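Local coordinates for hypothetical protein (Parabacteroides merdae, PDB 4OO3), which is a putative oxidoreductase that probably binds a nicotinamide adenine dinucleotide cofactor through its Rossmann fold, its substrate being unknown, at residues Leu207-Gly215 with Lys275-Cys286. Residues are numbered along the deposited sequence; the frame is centred on the assembly and turned at random.
Sequences LDVNQQGEG and KDVENDTLKVYC
G215 N donates to Y285 O in a nearly straight backbone bond (177°), which ties 207-215 to strand 282-286 where Y285 centres an inverse gamma turn. G215 CA sits 3.4 Å from C286 C, and a CB there would run into that carbon. Away from this bond, K275, its chain bent at chi4 (53°), swings NZ onto D208 OD1 (2.9 Å), while D276 OD2 receives the same ammonium on the syn side of its carboxylate, tilted out of the plane. D208 is the N-cap of the short helix 209-212: with CG anti to the backbone N (chi1 -176°), OD1 also accepts from N210 N, the two donors reaching it from opposite faces of the carboxylate. Q211 NE2 holds OD2. With an alanine in place of D208, the start of the helix would probably lose its cap, Q211 NE2 its acceptor and K275 one of its two carboxylates. One water joins L207 O, V209 N and D276 OD2. These segments belong to the C-terminal domain, where strand 282-294 pairs antiparallel with edge strand 243-255 of the large mixed sheet. V284 CG1 meets V209 CG1 at 4.0 Å, and L207 CD1 packs on L282 CD2, both leucines also touching F260 of helix 257-264. E214 lies alongside Y285, OE1 3.4 Å from its CB; R250 salt-bridges that oxygen and makes a cation-pi contact with the Y285 ring.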
ATOM      1  N   LEU A 207     -11.962  -9.830   8.412  1.00 32.04           N
ATOM      2  CA  LEU A 207     -12.541  -9.086   9.522  1.00 33.05           C
ATOM      3  C   LEU A 207     -11.991  -9.529  10.886  1.00 33.68           C
ATOM      4  O   LEU A 207     -12.397  -8.998  11.925  1.00 35.03           O
ATOM      5  CB  LEU A 207     -14.063  -9.215   9.463  1.00 32.96           C
ATOM      6  CG  LEU A 207     -14.676  -8.619   8.188  1.00 31.76           C
ATOM      7  CD1 LEU A 207     -16.163  -8.918   8.111  1.00 33.38           C
ATOM      8  CD2 LEU A 207     -14.456  -7.118   8.127  1.00 30.80           C
ATOM      9  N   ASP A 208     -11.075 -10.500  10.878  1.00 32.76           N
ATOM     10  CA  ASP A 208     -10.332 -10.900  12.073  1.00 33.61           C
ATOM     11  C   ASP A 208      -9.003 -10.148  12.075  1.00 33.29           C
ATOM     12  O   ASP A 208      -8.101 -10.452  11.285  1.00 31.58           O
ATOM     13  CB  ASP A 208     -10.094 -12.413  12.072  1.00 34.79           C
ATOM     14  CG  ASP A 208      -9.400 -12.917  13.340  1.00 36.14           C
ATOM     15  OD1 ASP A 208      -9.097 -12.119  14.258  1.00 36.53           O
ATOM     16  OD2 ASP A 208      -9.153 -14.137  13.410  1.00 37.18           O
ATOM     17  N   VAL A 209      -8.884  -9.167  12.967  1.00 33.86           N
ATOM     18  CA  VAL A 209      -7.686  -8.320  13.028  1.00 34.15           C
ATOM     19  C   VAL A 209      -6.415  -9.081  13.415  1.00 34.64           C
ATOM     20  O   VAL A 209      -5.317  -8.560  13.238  1.00 34.52           O
ATOM     21  CB  VAL A 209      -7.864  -7.103  13.976  1.00 36.29           C
ATOM     22  CG1 VAL A 209      -9.002  -6.209  13.491  1.00 36.66           C
ATOM     23  CG2 VAL A 209      -8.075  -7.532  15.430  1.00 34.87           C
ATOM     24  N   ASN A 210      -6.556 -10.299  13.939  1.00 34.87           N
ATOM     25  CA  ASN A 210      -5.393 -11.150  14.204  1.00 36.11           C
ATOM     26  C   ASN A 210      -4.799 -11.742  12.924  1.00 34.35           C
ATOM     27  O   ASN A 210      -3.640 -12.136  12.886  1.00 33.28           O
ATOM     28  CB  ASN A 210      -5.757 -12.287  15.162  1.00 38.77           C
ATOM     29  CG  ASN A 210      -6.113 -11.796  16.558  1.00 40.52           C
ATOM     30  OD1 ASN A 210      -7.053 -12.290  17.173  1.00 43.17           O
ATOM     31  ND2 ASN A 210      -5.361 -10.833  17.064  1.00 41.00           N
ATOM     32  N   GLN A 211      -5.604 -11.814  11.875  1.00 33.32           N
ATOM     33  CA  GLN A 211      -5.170 -12.414  10.633  1.00 31.77           C
ATOM     34  C   GLN A 211      -4.961 -11.383   9.531  1.00 31.57           C
ATOM     35  O   GLN A 211      -4.026 -11.500   8.732  1.00 31.20           O
ATOM     36  CB  GLN A 211      -6.195 -13.450  10.211  1.00 33.68           C
ATOM     37  CG  GLN A 211      -6.397 -14.534  11.257  1.00 34.94           C
ATOM     38  CD  GLN A 211      -7.192 -15.697  10.718  1.00 36.02           C
ATOM     39  OE1 GLN A 211      -6.717 -16.425   9.850  1.00 39.31           O
ATOM     40  NE2 GLN A 211      -8.412 -15.874  11.216  1.00 37.05           N
ATOM     41  N   GLN A 212      -5.830 -10.378   9.488  1.00 31.30           N
ATOM     42  CA  GLN A 212      -5.701  -9.307   8.517  1.00 31.35           C
ATOM     43  C   GLN A 212      -4.729  -8.243   9.019  1.00 30.75           C
ATOM     44  O   GLN A 212      -4.050  -7.604   8.226  1.00 31.48           O
ATOM     45  CB  GLN A 212      -7.078  -8.697   8.230  1.00 31.40           C
ATOM     46  CG  GLN A 212      -7.083  -7.502   7.292  1.00 31.75           C
ATOM     47  CD  GLN A 212      -6.481  -7.789   5.925  1.00 30.86           C
ATOM     48  OE1 GLN A 212      -6.560  -8.906   5.408  1.00 31.90           O
ATOM     49  NE2 GLN A 212      -5.892  -6.766   5.324  1.00 30.35           N
ATOM     50  N   GLY A 213      -4.653  -8.077  10.336  1.00 30.90           N
ATOM     51  CA  GLY A 213      -3.987  -6.929  10.946  1.00 31.01           C
ATOM     52  C   GLY A 213      -5.010  -5.867  11.319  1.00 32.14           C
ATOM     53  O   GLY A 213      -6.092  -5.799  10.729  1.00 34.48           O
ATOM     54  N   GLU A 214      -4.684  -5.041  12.305  1.00 31.19           N
ATOM     55  CA  GLU A 214      -5.588  -3.964  12.702  1.00 32.12           C
ATOM     56  C   GLU A 214      -5.591  -2.867  11.649  1.00 30.01           C
ATOM     57  O   GLU A 214      -4.660  -2.752  10.861  1.00 26.68           O
ATOM     58  CB  GLU A 214      -5.184  -3.381  14.058  1.00 34.19           C
ATOM     59  CG  GLU A 214      -5.324  -4.358  15.220  1.00 37.63           C
ATOM     60  CD  GLU A 214      -6.005  -3.765  16.450  1.00 41.06           C
ATOM     61  OE1 GLU A 214      -6.340  -2.555  16.456  1.00 40.95           O
ATOM     62  OE2 GLU A 214      -6.204  -4.528  17.428  1.00 42.54           O
ATOM     63  N   GLY A 215      -6.629  -2.041  11.651  1.00 31.70           N
ATOM     64  CA  GLY A 215      -6.685  -0.906  10.722  1.00 32.43           C
ATOM     65  C   GLY A 215      -5.451  -0.015  10.790  1.00 30.85           C
ATOM     66  O   GLY A 215      -4.954   0.468   9.769  1.00 29.69           O
ATOM     67  N   LYS A 275     -14.988 -13.912  19.534  1.00 50.09           N
ATOM     68  CA  LYS A 275     -14.314 -13.010  20.477  1.00 50.82           C
ATOM     69  C   LYS A 275     -14.642 -11.529  20.226  1.00 50.08           C
ATOM     70  O   LYS A 275     -14.615 -10.727  21.155  1.00 49.35           O
ATOM     71  CB  LYS A 275     -12.797 -13.212  20.429  1.00 50.79           C
ATOM     72  CG  LYS A 275     -12.153 -12.907  19.080  1.00 49.40           C
ATOM     73  CD  LYS A 275     -10.678 -13.269  19.080  1.00 48.72           C
ATOM     74  CE  LYS A 275     -10.125 -13.345  17.668  1.00 50.86           C
ATOM     75  NZ  LYS A 275     -10.389 -12.121  16.853  1.00 51.87           N
ATOM     76  N   ASP A 276     -14.952 -11.185  18.974  1.00 50.00           N
ATOM     77  CA  ASP A 276     -15.234  -9.803  18.566  1.00 48.89           C
ATOM     78  C   ASP A 276     -16.726  -9.478  18.433  1.00 50.26           C
ATOM     79  O   ASP A 276     -17.085  -8.333  18.170  1.00 49.93           O
ATOM     80  CB  ASP A 276     -14.544  -9.519  17.229  1.00 46.13           C
ATOM     81  CG  ASP A 276     -13.043  -9.676  17.307  1.00 43.49           C
ATOM     82  OD1 ASP A 276     -12.457  -9.184  18.291  1.00 42.54           O
ATOM     83  OD2 ASP A 276     -12.452 -10.294  16.393  1.00 41.51           O
ATOM     84  N   VAL A 277     -17.588 -10.477  18.602  1.00 52.41           N
ATOM     85  CA  VAL A 277     -19.037 -10.271  18.528  1.00 55.63           C
ATOM     86  C   VAL A 277     -19.589  -9.883  19.901  1.00 59.19           C
ATOM     87  O   VAL A 277     -19.125 -10.395  20.919  1.00 60.04           O
ATOM     88  CB  VAL A 277     -19.748 -11.543  18.023  1.00 55.66           C
ATOM     89  CG1 VAL A 277     -21.256 -11.342  17.966  1.00 57.95           C
ATOM     90  CG2 VAL A 277     -19.209 -11.942  16.658  1.00 54.10           C
ATOM     91  N   GLU A 278     -20.573  -8.980  19.922  1.00 65.19           N
ATOM     92  CA  GLU A 278     -21.237  -8.554  21.163  1.00 69.90           C
ATOM     93  C   GLU A 278     -22.696  -9.040  21.225  1.00 75.67           C
ATOM     94  O   GLU A 278     -22.951 -10.176  21.637  1.00 74.79           O
ATOM     95  CB  GLU A 278     -21.151  -7.035  21.324  1.00 73.35           C
ATOM     96  CG  GLU A 278     -19.744  -6.531  21.628  1.00 77.65           C
ATOM     97  CD  GLU A 278     -19.730  -5.267  22.476  1.00 80.20           C
ATOM     98  OE1 GLU A 278     -20.486  -5.205  23.471  1.00 81.52           O
ATOM     99  OE2 GLU A 278     -18.950  -4.342  22.158  1.00 76.19           O
ATOM    100  N   ASN A 279     -23.645  -8.188  20.836  1.00 79.21           N
ATOM    101  CA  ASN A 279     -25.049  -8.595  20.734  1.00 78.74           C
ATOM    102  C   ASN A 279     -25.376  -8.854  19.275  1.00 75.72           C
ATOM    103  O   ASN A 279     -26.045  -8.051  18.620  1.00 74.17           O
ATOM    104  CB  ASN A 279     -25.989  -7.534  21.328  1.00 80.05           C
ATOM    105  CG  ASN A 279     -26.224  -7.727  22.811  1.00 79.96           C
ATOM    106  OD1 ASN A 279     -26.049  -6.802  23.602  1.00 83.22           O
ATOM    107  ND2 ASN A 279     -26.625  -8.933  23.197  1.00 78.84           N
ATOM    108  N   ASP A 280     -24.865  -9.971  18.766  1.00 73.35           N
ATOM    109  CA  ASP A 280     -25.002 -10.321  17.355  1.00 72.82           C
ATOM    110  C   ASP A 280     -24.310  -9.280  16.444  1.00 72.85           C
ATOM    111  O   ASP A 280     -24.488  -9.300  15.225  1.00 73.60           O
ATOM    112  CB  ASP A 280     -26.495 -10.462  16.999  1.00 74.48           C
ATOM    113  CG  ASP A 280     -26.783 -11.622  16.051  1.00 76.23           C
ATOM    114  OD1 ASP A 280     -25.929 -12.527  15.894  1.00 76.78           O
ATOM    115  OD2 ASP A 280     -27.889 -11.632  15.471  1.00 76.85           O
ATOM    116  N   THR A 281     -23.503  -8.398  17.042  1.00 68.39           N
ATOM    117  CA  THR A 281     -22.844  -7.302  16.332  1.00 60.71           C
ATOM    118  C   THR A 281     -21.330  -7.507  16.335  1.00 55.40           C
ATOM    119  O   THR A 281     -20.710  -7.553  17.397  1.00 55.56           O
ATOM    120  CB  THR A 281     -23.150  -5.953  17.009  1.00 60.91           C
ATOM    121  OG1 THR A 281     -24.566  -5.790  17.126  1.00 62.05           O
ATOM    122  CG2 THR A 281     -22.563  -4.786  16.209  1.00 59.75           C
ATOM    123  N   LEU A 282     -20.738  -7.623  15.150  1.00 51.29           N
ATOM    124  CA  LEU A 282     -19.291  -7.809  15.032  1.00 47.69           C
ATOM    125  C   LEU A 282     -18.589  -6.454  15.098  1.00 46.22           C
ATOM    126  O   LEU A 282     -18.954  -5.533  14.371  1.00 45.23           O
ATOM    127  CB  LEU A 282     -18.956  -8.528  13.725  1.00 47.65           C
ATOM    128  CG  LEU A 282     -17.482  -8.661  13.341  1.00 44.82           C
ATOM    129  CD1 LEU A 282     -16.742  -9.505  14.360  1.00 46.02           C
ATOM    130  CD2 LEU A 282     -17.359  -9.265  11.955  1.00 45.22           C
ATOM    131  N   LYS A 283     -17.592  -6.348  15.977  1.00 46.10           N
ATOM    132  CA  LYS A 283     -16.823  -5.118  16.182  1.00 45.53           C
ATOM    133  C   LYS A 283     -15.386  -5.336  15.733  1.00 43.19           C
ATOM    134  O   LYS A 283     -14.639  -6.080  16.373  1.00 43.56           O
ATOM    135  CB  LYS A 283     -16.817  -4.730  17.659  1.00 47.66           C
ATOM    136  CG  LYS A 283     -18.190  -4.557  18.266  1.00 51.90           C
ATOM    137  CD  LYS A 283     -18.742  -3.165  18.033  1.00 53.85           C
ATOM    138  CE  LYS A 283     -20.024  -2.954  18.822  1.00 59.33           C
ATOM    139  NZ  LYS A 283     -20.090  -1.578  19.375  1.00 64.16           N
ATOM    140  N   VAL A 284     -14.999  -4.675  14.644  1.00 39.71           N
ATOM    141  CA  VAL A 284     -13.700  -4.894  14.017  1.00 36.93           C
ATOM    142  C   VAL A 284     -12.857  -3.652  14.214  1.00 35.84           C
ATOM    143  O   VAL A 284     -13.303  -2.557  13.873  1.00 35.74           O
ATOM    144  CB  VAL A 284     -13.864  -5.149  12.506  1.00 35.29           C
ATOM    145  CG1 VAL A 284     -12.514  -5.369  11.826  1.00 33.78           C
ATOM    146  CG2 VAL A 284     -14.775  -6.339  12.279  1.00 35.83           C
ATOM    147  N   TYR A 285     -11.647  -3.823  14.754  1.00 34.10           N
ATOM    148  CA  TYR A 285     -10.699  -2.713  14.932  1.00 33.77           C
ATOM    149  C   TYR A 285      -9.961  -2.401  13.632  1.00 32.19           C
ATOM    150  O   TYR A 285      -8.734  -2.493  13.556  1.00 31.71           O
ATOM    151  CB  TYR A 285      -9.703  -3.007  16.061  1.00 34.54           C
ATOM    152  CG  TYR A 285     -10.208  -2.684  17.450  1.00 36.48           C
ATOM    153  CD1 TYR A 285     -10.895  -3.637  18.209  1.00 38.24           C
ATOM    154  CD2 TYR A 285      -9.988  -1.427  18.016  1.00 37.19           C
ATOM    155  CE1 TYR A 285     -11.350  -3.346  19.484  1.00 38.97           C
ATOM    156  CE2 TYR A 285     -10.439  -1.126  19.292  1.00 38.08           C
ATOM    157  CZ  TYR A 285     -11.118  -2.089  20.019  1.00 39.52           C
ATOM    158  OH  TYR A 285     -11.570  -1.796  21.280  1.00 40.83           O
ATOM    159  N   CYS A 286     -10.734  -2.009  12.623  1.00 32.84           N
ATOM    160  CA  CYS A 286     -10.225  -1.681  11.292  1.00 33.37           C
ATOM    161  C   CYS A 286     -10.026  -0.172  11.101  1.00 33.64           C
ATOM    162  O   CYS A 286      -9.858   0.288   9.984  1.00 34.54           O
ATOM    163  CB  CYS A 286     -11.184  -2.221  10.214  1.00 32.88           C
ATOM    164  SG  CYS A 286     -12.916  -1.726  10.406  1.00 34.49           S
TER
HETATM  165  O   HOH W   1     -11.326  -8.776  14.387  1.00 31.28           O